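Local coordinates for protein cellulase (Uncultured bacterium, PDB 6XSO) that probably hydrolyses internal beta-1,4-glycosidic bonds of cellulose and related plant polysaccharides such as xylan, as a broad-specificity family 5 endoglucanase, at residues P82-Q87 and V121-G126; L39-A44 and E55-Q60; Q87-N92 and K147-Y152; E171-M176 and N204-Y209; I230-A235 and Q267-P272. All coordinates share one frame; numbering follows the deposited sequence. Where two conformers were deposited one is given.

Interaction 1 of 5, residues P82-Q87 and V121-G126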
# COMPACT_ATOMS: atom_id res chain seq x y z
N PRO A 82 5.54 1.62 -3.73
CA PRO A 82 6.13 1.46 -2.40
C PRO A 82 7.53 2.04 -2.34
O PRO A 82 8.33 1.89 -3.27
CB PRO A 82 6.18 -0.06 -2.20
CG PRO A 82 5.49 -0.66 -3.33
CD PRO A 82 5.33 0.34 -4.42
N VAL A 83 7.85 2.69 -1.23
CA VAL A 83 9.16 3.30 -1.05
C VAL A 83 9.68 2.93 0.33
O VAL A 83 8.96 3.08 1.33
CB VAL A 83 9.12 4.84 -1.18
CG1 VAL A 83 10.51 5.42 -1.06
CG2 VAL A 83 8.51 5.28 -2.47
N THR A 84 10.94 2.51 0.40
CA THR A 84 11.65 2.25 1.65
C THR A 84 12.68 3.34 1.87
O THR A 84 13.50 3.61 0.99
CB THR A 84 12.30 0.86 1.64
OG1 THR A 84 11.27 -0.14 1.50
CG2 THR A 84 13.11 0.63 2.93
N TRP A 85 12.64 3.97 3.05
CA TRP A 85 13.35 5.21 3.26
C TRP A 85 14.61 5.12 4.12
O TRP A 85 15.46 6.01 4.02
CB TRP A 85 12.41 6.27 3.88
CG TRP A 85 11.20 6.54 3.04
CD1 TRP A 85 10.02 5.88 3.08
CD2 TRP A 85 11.06 7.55 2.02
NE1 TRP A 85 9.15 6.39 2.14
CE2 TRP A 85 9.76 7.43 1.49
CE3 TRP A 85 11.91 8.55 1.51
CZ2 TRP A 85 9.27 8.27 0.50
CZ3 TRP A 85 11.42 9.37 0.50
CH2 TRP A 85 10.12 9.21 -0.01
N TYR A 86 14.77 4.06 4.93
CA TYR A 86 15.76 4.11 6.00
C TYR A 86 17.20 4.16 5.48
O TYR A 86 18.08 4.68 6.18
CB TYR A 86 15.57 2.94 6.98
CG TYR A 86 16.03 1.57 6.50
CD1 TYR A 86 17.30 1.09 6.81
CD2 TYR A 86 15.18 0.74 5.78
CE1 TYR A 86 17.71 -0.17 6.38
CE2 TYR A 86 15.58 -0.51 5.35
CZ TYR A 86 16.85 -0.96 5.67
OH TYR A 86 17.28 -2.20 5.25
N GLN A 87 17.47 3.61 4.30
CA GLN A 87 18.80 3.68 3.72
C GLN A 87 19.04 5.00 2.99
O GLN A 87 20.09 5.17 2.37
CB GLN A 87 19.07 2.50 2.79
CG GLN A 87 18.79 1.15 3.45
CD GLN A 87 19.43 -0.01 2.74
OE1 GLN A 87 18.81 -0.63 1.87
NE2 GLN A 87 20.69 -0.31 3.07
N VAL A 121 5.48 4.39 3.13
CA VAL A 121 6.67 4.06 3.91
C VAL A 121 6.61 2.54 4.07
O VAL A 121 5.69 2.02 4.72
CB VAL A 121 6.65 4.79 5.26
CG1 VAL A 121 7.71 4.25 6.22
CG2 VAL A 121 6.85 6.31 5.07
N HIS A 122 7.54 1.82 3.42
CA HIS A 122 7.34 0.40 3.12
C HIS A 122 8.18 -0.46 4.03
O HIS A 122 7.73 -0.85 5.12
CB HIS A 122 7.52 0.16 1.61
CG HIS A 122 6.89 -1.11 1.14
ND1 HIS A 122 5.55 -1.21 0.86
CD2 HIS A 122 7.40 -2.35 0.96
CE1 HIS A 122 5.26 -2.43 0.47
NE2 HIS A 122 6.37 -3.15 0.50
N HIS A 123 9.41 -0.86 3.64
CA HIS A 123 10.19 -1.78 4.46
C HIS A 123 10.92 -1.10 5.60
O HIS A 123 11.80 -1.70 6.22
CB HIS A 123 11.13 -2.63 3.62
CG HIS A 123 10.42 -3.62 2.76
ND1 HIS A 123 9.42 -4.43 3.24
CD2 HIS A 123 10.56 -3.92 1.45
CE1 HIS A 123 8.97 -5.20 2.26
NE2 HIS A 123 9.66 -4.92 1.16
N ASP A 124 10.53 0.13 5.89
CA ASP A 124 10.74 0.68 7.23
C ASP A 124 9.92 -0.05 8.27
O ASP A 124 10.25 0.04 9.47
CB ASP A 124 10.37 2.16 7.13
CG ASP A 124 11.18 2.88 6.05
OD1 ASP A 124 12.36 3.20 6.33
OD2 ASP A 124 10.65 3.07 4.92
N THR A 125 8.88 -0.76 7.85
CA THR A 125 8.12 -1.72 8.64
C THR A 125 8.46 -3.14 8.19
O THR A 125 9.04 -3.36 7.12
CB THR A 125 6.61 -1.55 8.46
OG1 THR A 125 6.23 -1.93 7.13
CG2 THR A 125 6.14 -0.14 8.75
N GLY A 126 8.05 -4.10 9.01
CA GLY A 126 7.99 -5.49 8.60
C GLY A 126 8.73 -6.44 9.51
O GLY A 126 9.21 -6.08 10.60
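Val121 meets Trp85 with one methyl, CG2, which lies 3.7 Å from the indole NE1; the N-H itself is bonded to Asn120 O, and the branched valine packs its methyl against this part of the indole. His122 follows, its backbone N bonded to Val83 O (2.8 Å) at a rather bent 131° at the hydrogen. Its imidazole stands alongside Pro82, whose CB sits over one ring face, 3.6 Å from the centroid, a CH-pi contact to which the rigid proline ring is well suited; the ring's ND1 is bonded to Asn120 ND2. Both segments are loops that follow adjacent parallel strands, 78-81 and 116-119, at the C-terminal rim of a TIM barrel, the end where glycoside hydrolases of this fold carry their active site. At His123 the backbone N donates to Thr84 OG1 (2.9 Å), a hydroxyl that also bonds to Asp40 O. The type I turn from His122 to Thr125 then presents Asp124, short enough to face the Trp85 N-H. Its OD2 accepts from Trp85 N through the syn lone pair, 2.9 Å and 161° at the hydrogen, while OD1, bonded to Trp135 NE1, lies 3.3 Å from Tyr86 CB.

Interaction 2 of 5, residues L39-A44 and E55-Q60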
# COMPACT_ATOMS: atom_id res chain seq x y z
N LEU A 39 11.46 0.86 -5.61
CA LEU A 39 11.91 1.87 -4.65
C LEU A 39 11.79 1.38 -3.21
O LEU A 39 12.36 2.02 -2.30
CB LEU A 39 11.14 3.17 -4.83
CG LEU A 39 11.12 3.74 -6.25
CD1 LEU A 39 10.42 5.10 -6.32
CD2 LEU A 39 12.53 3.85 -6.82
N ASP A 40 11.08 0.28 -2.99
CA ASP A 40 11.01 -0.40 -1.69
C ASP A 40 12.17 -1.37 -1.45
O ASP A 40 12.34 -1.83 -0.32
CB ASP A 40 9.68 -1.15 -1.55
CG ASP A 40 9.27 -1.95 -2.83
OD1 ASP A 40 9.45 -1.46 -3.96
OD2 ASP A 40 8.74 -3.08 -2.66
N ALA A 41 12.96 -1.68 -2.47
CA ALA A 41 14.06 -2.61 -2.28
C ALA A 41 15.06 -2.05 -1.27
O ALA A 41 15.28 -0.84 -1.18
CB ALA A 41 14.77 -2.88 -3.60
N ASN A 42 15.68 -2.96 -0.52
CA ASN A 42 16.64 -2.55 0.50
C ASN A 42 17.53 -3.74 0.84
O ASN A 42 17.13 -4.89 0.68
CB ASN A 42 15.92 -2.02 1.75
CG ASN A 42 15.18 -3.10 2.53
OD1 ASN A 42 15.67 -3.56 3.57
ND2 ASN A 42 14.02 -3.51 2.04
N ASP A 43 18.72 -3.43 1.33
CA ASP A 43 19.67 -4.45 1.79
C ASP A 43 20.44 -3.84 2.95
O ASP A 43 21.31 -2.99 2.74
CB ASP A 43 20.60 -4.85 0.65
CG ASP A 43 21.57 -5.93 1.05
OD1 ASP A 43 21.73 -6.19 2.26
OD2 ASP A 43 22.19 -6.52 0.13
N ALA A 44 20.11 -4.27 4.17
CA ALA A 44 20.70 -3.63 5.35
C ALA A 44 22.21 -3.82 5.43
O ALA A 44 22.87 -3.10 6.20
CB ALA A 44 20.04 -4.17 6.62
N GLU A 55 17.34 1.30 -6.29
CA GLU A 55 16.20 0.93 -7.12
C GLU A 55 16.36 -0.45 -7.74
O GLU A 55 15.35 -1.14 -7.96
CB GLU A 55 16.04 1.99 -8.22
CG GLU A 55 14.82 1.79 -9.11
CD GLU A 55 14.43 3.05 -9.86
OE1 GLU A 55 15.13 4.08 -9.71
OE2 GLU A 55 13.45 3.00 -10.66
N THR A 56 17.59 -0.86 -8.01
CA THR A 56 17.87 -2.10 -8.72
C THR A 56 18.36 -3.25 -7.83
O THR A 56 18.68 -4.32 -8.35
CB THR A 56 18.89 -1.86 -9.85
OG1 THR A 56 20.19 -1.56 -9.31
CG2 THR A 56 18.46 -0.69 -10.76
N CYS A 57 18.41 -3.07 -6.51
CA CYS A 57 19.09 -4.08 -5.71
C CYS A 57 18.32 -5.39 -5.59
O CYS A 57 18.92 -6.40 -5.22
CB CYS A 57 19.49 -3.53 -4.34
SG CYS A 57 18.20 -3.37 -3.14
N TRP A 58 17.02 -5.41 -5.92
CA TRP A 58 16.25 -6.65 -5.95
C TRP A 58 15.93 -7.11 -7.38
O TRP A 58 14.97 -7.86 -7.59
CB TRP A 58 15.00 -6.54 -5.09
CG TRP A 58 15.27 -6.56 -3.60
CD1 TRP A 58 16.47 -6.78 -2.98
CD2 TRP A 58 14.32 -6.37 -2.55
NE1 TRP A 58 16.32 -6.71 -1.61
CE2 TRP A 58 15.01 -6.47 -1.33
CE3 TRP A 58 12.94 -6.12 -2.54
CZ2 TRP A 58 14.37 -6.32 -0.10
CZ3 TRP A 58 12.31 -5.98 -1.32
CH2 TRP A 58 13.01 -6.08 -0.12
N GLY A 59 16.73 -6.70 -8.35
CA GLY A 59 16.63 -7.22 -9.70
C GLY A 59 15.60 -6.57 -10.59
O GLY A 59 15.33 -7.09 -11.67
N GLN A 60 14.99 -5.48 -10.17
CA GLN A 60 14.17 -4.72 -11.10
C GLN A 60 15.01 -3.65 -11.77
O GLN A 60 15.99 -3.16 -11.19
CB GLN A 60 13.01 -4.07 -10.35
CG GLN A 60 12.06 -5.05 -9.69
CD GLN A 60 11.39 -6.01 -10.66
OE1 GLN A 60 11.11 -5.66 -11.81
NE2 GLN A 60 11.15 -7.23 -10.21
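Leu39 and Glu55 run alongside each other in the same direction, the methyl CD2 of Leu39 resting 3.7 Å from Glu55 CD. Leucine suits the place because its apolar methyl packs against the CG-CD part of the glutamate, while the carboxylate itself is taken up by Arg102 in a salt bridge and by Thr63 OG1. At Asp40 the backbone does the work: its O accepts a weak bond from Asn42 ND2 (3.3 Å), and also one from Thr84 OG1. Ala41 is the middle of the contact. Its CA stands over one face of the Trp58 indole, 3.8 Å from the centroid of the six-membered ring and 14° off the normal, a CH-pi contact that a small residue makes easy. The methyl CB reaches Trp58 CD2 at 3.7 Å and Cys57 SG at 3.5 Å. The backbone N of Asn42 lies over the same indole face, and Trp58 NE1 comes 3.0 Å from Asn42 O. Asn42 CG is placed between its backbone N and carbonyl carbon (chi1 70°), and ND2 comes 3.5 Å from Trp58 CH2, with amide and ring planes 53° apart; OD1 is bonded to Tyr86 OH. The type I turn from Thr56 to Gly59 carries the tryptophan. The two segments lie before and at the end of the short helix 51-55, in the connection from strand 31-34 to helix 66-73 of the TIM barrel, and Leu39 also touches Trp99 and Val106 of helix 97-111.

Interaction 3 of 5, residues Q87-N92 and K147-Y152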
# COMPACT_ATOMS: atom_id res chain seq x y z
N GLN A 87 17.47 3.61 4.30
CA GLN A 87 18.80 3.68 3.72
C GLN A 87 19.04 5.00 2.99
O GLN A 87 20.09 5.17 2.37
CB GLN A 87 19.07 2.50 2.79
CG GLN A 87 18.79 1.15 3.45
CD GLN A 87 19.43 -0.01 2.74
OE1 GLN A 87 18.81 -0.63 1.87
NE2 GLN A 87 20.69 -0.31 3.07
N GLU A 88 18.07 5.91 3.08
CA GLU A 88 18.13 7.22 2.43
C GLU A 88 18.00 8.35 3.44
O GLU A 88 17.81 9.50 3.04
CB GLU A 88 17.06 7.32 1.33
CG GLU A 88 17.15 6.25 0.25
CD GLU A 88 18.42 6.32 -0.61
OE1 GLU A 88 19.16 7.33 -0.58
OE2 GLU A 88 18.69 5.34 -1.34
N MET A 89 18.13 8.05 4.73
CA MET A 89 17.96 9.01 5.81
C MET A 89 19.26 9.11 6.59
O MET A 89 19.93 8.11 6.84
CB MET A 89 16.87 8.52 6.77
CG MET A 89 15.48 8.53 6.18
SD MET A 89 14.25 7.55 7.07
CE MET A 89 14.14 8.47 8.60
N ASP A 90 19.62 10.33 6.97
CA ASP A 90 20.82 10.57 7.78
C ASP A 90 20.49 10.36 9.25
O ASP A 90 19.40 9.94 9.62
CB ASP A 90 21.45 11.91 7.40
CG ASP A 90 20.71 13.12 7.98
OD1 ASP A 90 19.72 12.95 8.72
OD2 ASP A 90 21.16 14.26 7.68
N ALA A 91 21.48 10.66 10.12
CA ALA A 91 21.32 10.40 11.55
C ALA A 91 20.16 11.19 12.13
O ALA A 91 19.54 10.75 13.11
CB ALA A 91 22.62 10.75 12.29
N ASN A 92 19.83 12.32 11.53
CA ASN A 92 18.71 13.14 11.99
C ASN A 92 17.38 12.77 11.35
O ASN A 92 16.36 13.35 11.73
CB ASN A 92 19.01 14.61 11.68
CG ASN A 92 20.26 15.11 12.38
OD1 ASN A 92 20.47 14.83 13.56
ND2 ASN A 92 21.10 15.83 11.65
N LYS A 147 8.39 8.48 17.33
CA LYS A 147 7.35 9.41 16.88
C LYS A 147 7.96 10.63 16.20
O LYS A 147 7.53 11.04 15.12
CB LYS A 147 6.51 9.82 18.10
CG LYS A 147 5.59 11.01 17.87
CD LYS A 147 4.77 11.36 19.12
CE LYS A 147 4.10 12.72 18.97
NZ LYS A 147 2.82 12.84 19.71
N ALA A 148 8.96 11.25 16.83
CA ALA A 148 9.52 12.48 16.28
C ALA A 148 10.16 12.24 14.92
O ALA A 148 9.97 13.04 13.99
CB ALA A 148 10.54 13.07 17.25
N LYS A 149 10.93 11.17 14.77
CA LYS A 149 11.59 10.89 13.49
C LYS A 149 10.57 10.55 12.42
O LYS A 149 10.70 10.98 11.26
CB LYS A 149 12.57 9.72 13.64
CG LYS A 149 13.62 9.66 12.55
CD LYS A 149 14.93 10.30 13.03
CE LYS A 149 15.79 9.31 13.81
NZ LYS A 149 17.16 9.82 14.05
N TYR A 150 9.56 9.75 12.77
CA TYR A 150 8.50 9.37 11.84
C TYR A 150 7.71 10.59 11.37
O TYR A 150 7.44 10.74 10.17
CB TYR A 150 7.59 8.35 12.51
CG TYR A 150 6.40 7.94 11.69
CD1 TYR A 150 5.15 8.49 11.91
CD2 TYR A 150 6.51 6.96 10.72
CE1 TYR A 150 4.05 8.11 11.17
CE2 TYR A 150 5.42 6.58 9.97
CZ TYR A 150 4.20 7.16 10.21
OH TYR A 150 3.09 6.81 9.49
N GLU A 151 7.34 11.47 12.30
CA GLU A 151 6.68 12.72 11.91
C GLU A 151 7.57 13.56 11.00
O GLU A 151 7.09 14.14 10.03
CB GLU A 151 6.21 13.50 13.15
CG GLU A 151 5.06 12.81 13.88
CD GLU A 151 4.41 13.64 14.98
OE1 GLU A 151 4.66 14.86 15.07
OE2 GLU A 151 3.62 13.07 15.77
N TYR A 152 8.87 13.64 11.30
CA TYR A 152 9.77 14.42 10.45
C TYR A 152 9.85 13.83 9.05
O TYR A 152 9.87 14.57 8.05
CB TYR A 152 11.16 14.51 11.10
CG TYR A 152 12.25 15.23 10.33
CD1 TYR A 152 13.55 14.78 10.39
CD2 TYR A 152 11.98 16.35 9.56
CE1 TYR A 152 14.57 15.42 9.72
CE2 TYR A 152 13.00 17.00 8.87
CZ TYR A 152 14.28 16.52 8.94
OH TYR A 152 15.32 17.18 8.28
O HOH W 1 17.58 8.66 11.21
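Lys149 reaches from helix 140-161 to the loop that leaves strand 78-81, joining at the surface of the TIM barrel a beta-alpha loop to the helix that follows the next strand. The firm part is polar. Lys149 NZ donates to Ala91 O at 2.7 Å, coming in 30° from the carbonyl plane, and a long flexible lysine suits the task because its chain can bend to the acceptor: CD is turned sharply at chi2 (98°) and CE again at chi3 (85°). On the way CD passes 3.6 Å from Asn92 O. That same oxygen lies at the edge of the Tyr152 ring, near its plane, 3.4 Å from CE1, where the ring's slightly positive C-H rim would favour a carbonyl. Tyr152 is nearly one turn onward, so it rises on the same side of the helix as Lys149. The remainder is looser: Met89 crosses Lys149 obliquely, its methyl CE barely reaching CG at 4.2 Å, and Asp90 is exposed. Asp90 OD1 and Lys149 NZ stay 6.7 Å apart, too far for a salt bridge, though the opposite charges may attract weakly. A water bridges the two segments, donating to Asp90 O at 2.7 Å and accepting a weak bond from Lys149 NZ at 3.1 Å.

Interaction 4 of 5, residues E171-M176 and N204-Y209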
# COMPACT_ATOMS: atom_id res chain seq x y z
N GLU A 171 0.31 7.00 1.97
CA GLU A 171 -0.02 5.86 2.82
C GLU A 171 0.95 5.78 3.99
O GLU A 171 2.16 5.75 3.79
CB GLU A 171 0.01 4.56 2.00
CG GLU A 171 0.07 3.27 2.78
CD GLU A 171 0.47 2.10 1.89
OE1 GLU A 171 0.20 2.17 0.67
OE2 GLU A 171 1.03 1.10 2.41
N SER A 172 0.39 5.70 5.19
CA SER A 172 1.13 5.94 6.43
C SER A 172 2.33 5.01 6.63
O SER A 172 3.39 5.46 7.07
CB SER A 172 0.15 5.79 7.60
OG SER A 172 -0.48 4.50 7.61
N TYR A 173 2.15 3.71 6.43
CA TYR A 173 3.13 2.66 6.75
C TYR A 173 2.56 1.39 6.12
O TYR A 173 1.35 1.27 5.93
CB TYR A 173 3.42 2.48 8.29
CG TYR A 173 2.13 2.46 9.07
CD1 TYR A 173 1.30 1.36 9.00
CD2 TYR A 173 1.71 3.57 9.80
CE1 TYR A 173 0.08 1.35 9.61
CE2 TYR A 173 0.48 3.57 10.41
CZ TYR A 173 -0.33 2.47 10.29
OH TYR A 173 -1.56 2.50 10.88
N ASN A 174 3.44 0.43 5.82
CA ASN A 174 3.05 -0.75 5.05
C ASN A 174 2.49 -1.89 5.90
O ASN A 174 1.27 -2.04 6.00
CB ASN A 174 4.24 -1.21 4.20
CG ASN A 174 3.94 -2.45 3.42
OD1 ASN A 174 2.87 -2.55 2.80
ND2 ASN A 174 4.88 -3.42 3.43
N GLU A 175 3.36 -2.72 6.49
CA GLU A 175 2.97 -3.92 7.23
C GLU A 175 3.68 -3.87 8.58
O GLU A 175 4.72 -4.49 8.78
CB GLU A 175 3.29 -5.21 6.43
CG GLU A 175 2.34 -5.42 5.25
CD GLU A 175 2.63 -6.64 4.43
OE1 GLU A 175 3.67 -7.29 4.60
OE2 GLU A 175 1.77 -6.99 3.59
N MET A 176 3.12 -3.08 9.49
CA MET A 176 3.75 -2.86 10.78
C MET A 176 3.39 -4.01 11.72
O MET A 176 2.21 -4.32 11.91
CB MET A 176 3.28 -1.54 11.39
CG MET A 176 4.21 -1.05 12.47
SD MET A 176 3.59 0.30 13.48
CE MET A 176 3.03 1.49 12.27
N ASN A 204 -2.23 0.37 20.26
CA ASN A 204 -1.92 1.75 20.63
C ASN A 204 -0.86 2.35 19.70
O ASN A 204 -0.94 3.53 19.33
CB ASN A 204 -1.42 1.82 22.07
CG ASN A 204 -2.53 1.70 23.10
OD1 ASN A 204 -3.72 1.64 22.77
ND2 ASN A 204 -2.14 1.65 24.37
N ALA A 205 0.16 1.55 19.35
CA ALA A 205 1.22 2.03 18.46
C ALA A 205 0.71 2.27 17.04
O ALA A 205 1.02 3.30 16.44
CB ALA A 205 2.38 1.03 18.44
N ILE A 206 -0.06 1.32 16.49
CA ILE A 206 -0.67 1.52 15.18
C ILE A 206 -1.44 2.83 15.18
O ILE A 206 -1.31 3.66 14.28
CB ILE A 206 -1.59 0.34 14.82
CG1 ILE A 206 -0.77 -0.92 14.51
CG2 ILE A 206 -2.49 0.75 13.63
CD1 ILE A 206 -0.04 -0.89 13.21
N ASN A 207 -2.29 3.02 16.19
CA ASN A 207 -3.14 4.20 16.22
C ASN A 207 -2.32 5.46 16.42
O ASN A 207 -2.65 6.49 15.83
CB ASN A 207 -4.22 4.05 17.28
CG ASN A 207 -5.19 2.93 16.96
OD1 ASN A 207 -5.36 2.56 15.79
ND2 ASN A 207 -5.84 2.40 17.98
N GLY A 208 -1.23 5.37 17.18
CA GLY A 208 -0.34 6.51 17.35
C GLY A 208 0.37 6.89 16.07
O GLY A 208 0.42 8.06 15.71
N TYR A 209 0.94 5.90 15.37
CA TYR A 209 1.59 6.20 14.09
C TYR A 209 0.58 6.78 13.10
O TYR A 209 0.91 7.72 12.35
CB TYR A 209 2.26 4.95 13.54
CG TYR A 209 3.65 4.68 14.11
CD1 TYR A 209 4.71 5.53 13.83
CD2 TYR A 209 3.91 3.56 14.92
CE1 TYR A 209 5.97 5.31 14.34
CE2 TYR A 209 5.18 3.31 15.41
CZ TYR A 209 6.20 4.19 15.11
OH TYR A 209 7.50 4.03 15.54
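Met176 runs past Ile206 and crosses Tyr209 at about a right angle. Its CB lies 3.8 Å from Ile206 CD1, and CG runs out anti to the backbone N (chi1 -161°). SD then passes Ile206, 3.8 Å from CD1, and stands beside Tyr209 in an oblique Met-aromatic contact, 4.5 Å from the ring centroid and 51° off its normal. A bend at chi3 (-50°) turns the methyl CE back, so that it touches Tyr209 CD2 at 3.5 Å and lies over the centre of the Tyr173 ring. Unbranched and polarisable, methionine can thread between two aromatic rings. Tyr173 meets the helix too: CE2 lies 3.9 Å from Tyr209 CB, while OH is 3.4 Å from Ile206 CG2 and bonds to Asn232 O. Tyr209 OH is bonded to Asn142 OD1. The loop after strand 168-171 is thereby packed against helix 196-219 of the TIM barrel, with Tyr150 of helix 140-161 against Tyr173 and strand 229-232 reached through Asn232.

Interaction 5 of 5, residues I230-A235 and Q267-P272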
# COMPACT_ATOMS: atom_id res chain seq x y z
N ILE A 230 -4.14 7.57 3.57
CA ILE A 230 -4.46 6.17 3.77
C ILE A 230 -3.71 5.67 5.00
O ILE A 230 -2.50 5.91 5.12
CB ILE A 230 -4.03 5.33 2.55
CG1 ILE A 230 -4.61 5.87 1.25
CG2 ILE A 230 -4.36 3.86 2.76
CD1 ILE A 230 -3.78 5.46 0.05
N VAL A 231 -4.42 5.00 5.91
CA VAL A 231 -3.81 4.38 7.08
C VAL A 231 -4.06 2.88 7.01
O VAL A 231 -5.14 2.43 6.58
CB VAL A 231 -4.33 4.97 8.42
CG1 VAL A 231 -3.91 6.42 8.54
CG2 VAL A 231 -5.82 4.83 8.56
N ASN A 232 -3.04 2.09 7.38
CA ASN A 232 -3.10 0.64 7.27
C ASN A 232 -3.39 -0.01 8.63
O ASN A 232 -3.04 0.51 9.70
CB ASN A 232 -1.80 0.08 6.69
CG ASN A 232 -1.57 0.47 5.24
OD1 ASN A 232 -2.13 1.44 4.75
ND2 ASN A 232 -0.74 -0.30 4.55
N THR A 233 -4.04 -1.16 8.57
CA THR A 233 -4.24 -1.92 9.79
C THR A 233 -2.92 -2.55 10.23
O THR A 233 -1.96 -2.64 9.45
CB THR A 233 -5.23 -3.05 9.51
OG1 THR A 233 -4.73 -3.81 8.41
CG2 THR A 233 -6.61 -2.52 9.19
N TYR A 234 -2.89 -3.02 11.48
CA TYR A 234 -1.84 -3.90 11.97
C TYR A 234 -1.50 -4.95 10.93
O TYR A 234 -2.39 -5.69 10.49
CB TYR A 234 -2.27 -4.60 13.31
CG TYR A 234 -1.18 -5.53 13.78
CD1 TYR A 234 -1.11 -6.83 13.34
CD2 TYR A 234 -0.16 -5.07 14.61
CE1 TYR A 234 -0.05 -7.66 13.69
CE2 TYR A 234 0.88 -5.89 14.97
CZ TYR A 234 0.93 -7.18 14.50
OH TYR A 234 2.00 -7.97 14.86
N ALA A 235 -0.23 -5.03 10.52
CA ALA A 235 0.29 -6.01 9.55
C ALA A 235 -0.36 -5.91 8.17
O ALA A 235 -0.14 -6.79 7.31
CB ALA A 235 0.21 -7.45 10.06
N GLN A 267 -6.38 0.79 4.53
CA GLN A 267 -5.79 -0.20 3.64
C GLN A 267 -5.45 -1.49 4.36
O GLN A 267 -4.92 -1.49 5.48
CB GLN A 267 -4.53 0.36 2.93
CG GLN A 267 -3.70 -0.71 2.21
CD GLN A 267 -2.51 -0.19 1.41
OE1 GLN A 267 -1.70 -0.98 0.94
NE2 GLN A 267 -2.42 1.12 1.24
N VAL A 268 -5.75 -2.60 3.67
CA VAL A 268 -5.36 -3.94 4.04
C VAL A 268 -4.75 -4.60 2.81
O VAL A 268 -4.87 -4.11 1.68
CB VAL A 268 -6.55 -4.77 4.53
CG1 VAL A 268 -7.26 -4.06 5.69
CG2 VAL A 268 -7.55 -5.03 3.38
N HIS A 269 -4.08 -5.74 3.04
CA HIS A 269 -3.56 -6.58 1.96
C HIS A 269 -4.26 -7.93 2.02
O HIS A 269 -4.80 -8.32 3.06
CB HIS A 269 -2.05 -6.76 2.11
CG HIS A 269 -1.30 -5.46 2.02
ND1 HIS A 269 0.01 -5.32 2.43
CD2 HIS A 269 -1.69 -4.24 1.59
CE1 HIS A 269 0.40 -4.07 2.24
NE2 HIS A 269 -0.63 -3.39 1.76
N ALA A 270 -4.28 -8.64 0.89
CA ALA A 270 -4.96 -9.93 0.85
C ALA A 270 -4.27 -10.87 -0.13
O ALA A 270 -4.19 -10.57 -1.33
CB ALA A 270 -6.42 -9.77 0.43
N TYR A 271 -3.85 -12.03 0.37
CA TYR A 271 -3.26 -13.08 -0.46
C TYR A 271 -3.97 -14.39 -0.13
O TYR A 271 -3.41 -15.28 0.52
CB TYR A 271 -1.76 -13.18 -0.20
CG TYR A 271 -0.98 -11.97 -0.67
CD1 TYR A 271 -0.39 -11.94 -1.91
CD2 TYR A 271 -0.79 -10.87 0.16
CE1 TYR A 271 0.37 -10.85 -2.33
CE2 TYR A 271 -0.05 -9.78 -0.24
CZ TYR A 271 0.55 -9.78 -1.48
OH TYR A 271 1.33 -8.73 -1.91
N PRO A 272 -5.21 -14.53 -0.57
CA PRO A 272 -6.00 -15.71 -0.18
C PRO A 272 -5.43 -17.00 -0.73
O PRO A 272 -4.84 -17.03 -1.81
CB PRO A 272 -7.38 -15.44 -0.80
CG PRO A 272 -7.41 -13.99 -1.12
CD PRO A 272 -5.99 -13.55 -1.34
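Strands 230-232 and 267-270 pair in parallel through one bridge, Asn232 with Gln267, whose CA atoms are 4.6 Å apart, and the axes of these short strands cross at 53°. Gln267 N donates to Val231 O (2.9 Å), and Gln267 O accepts from Thr233 N (3.2 Å), so the one residue is bonded to both neighbours of Asn232, as in a parallel bridge. The two bridged side chains run alongside each other on the same face of the sheet, with their amide planes 47° apart. Asn232 OD1 touches Gln267 CB at 3.2 Å, while ND2 is bonded to Asn174 O and Glu171 OE2. Ile230 CG2 packs against the same CB at 3.5 Å, a branched apolar group in buried packing that Ile305 also touches. Gln267 continues fully extended, with CG anti to the backbone N (chi1 168°), until OE1 accepts from His269 NE2 at 2.8 Å, the oxygen lying in the imidazole plane. The other ring nitrogen, ND1, bonds to Glu175 OE2. Next to the bridge, Thr233 OG1 meets Val268 CG1 at 3.7 Å; the hydroxyl is bonded to Ala237 O. Amides suit this buried end of the TIM-barrel strands because each can donate and accept at once. The bonds at both ring nitrogens fix the rotation of His269, and Gln267, whose NE2 also makes a weak bond to Glu171 OE1, links that ring to the acid on strand 168-171.

In the fold
All five contacts belong to one TIM barrel of eight parallel strands, and they come along the chain in the order 2, 1, 4, 5, with interactions 1 and 3 interleaved and sharing Gln87. Interactions 1, 2, 4 and 5 each include a loop or strand end at the C-terminal side of the barrel; in interaction 4 it packs on helix 196-219. Centres of interactions 1 and 2, and of 4 and 5, are about 11 Å apart; those of 3 and 5 are about 24 Å apart. Tyr86 with Asn42 ties 1 to 2, Thr125 with Glu175 ties 1 to 4, and Glu175 with His269 ties 4 to 5. Tyr150 joins interaction 3 to 4. Successive loops are thus bonded around the rim where the family's substrate cleft is expected.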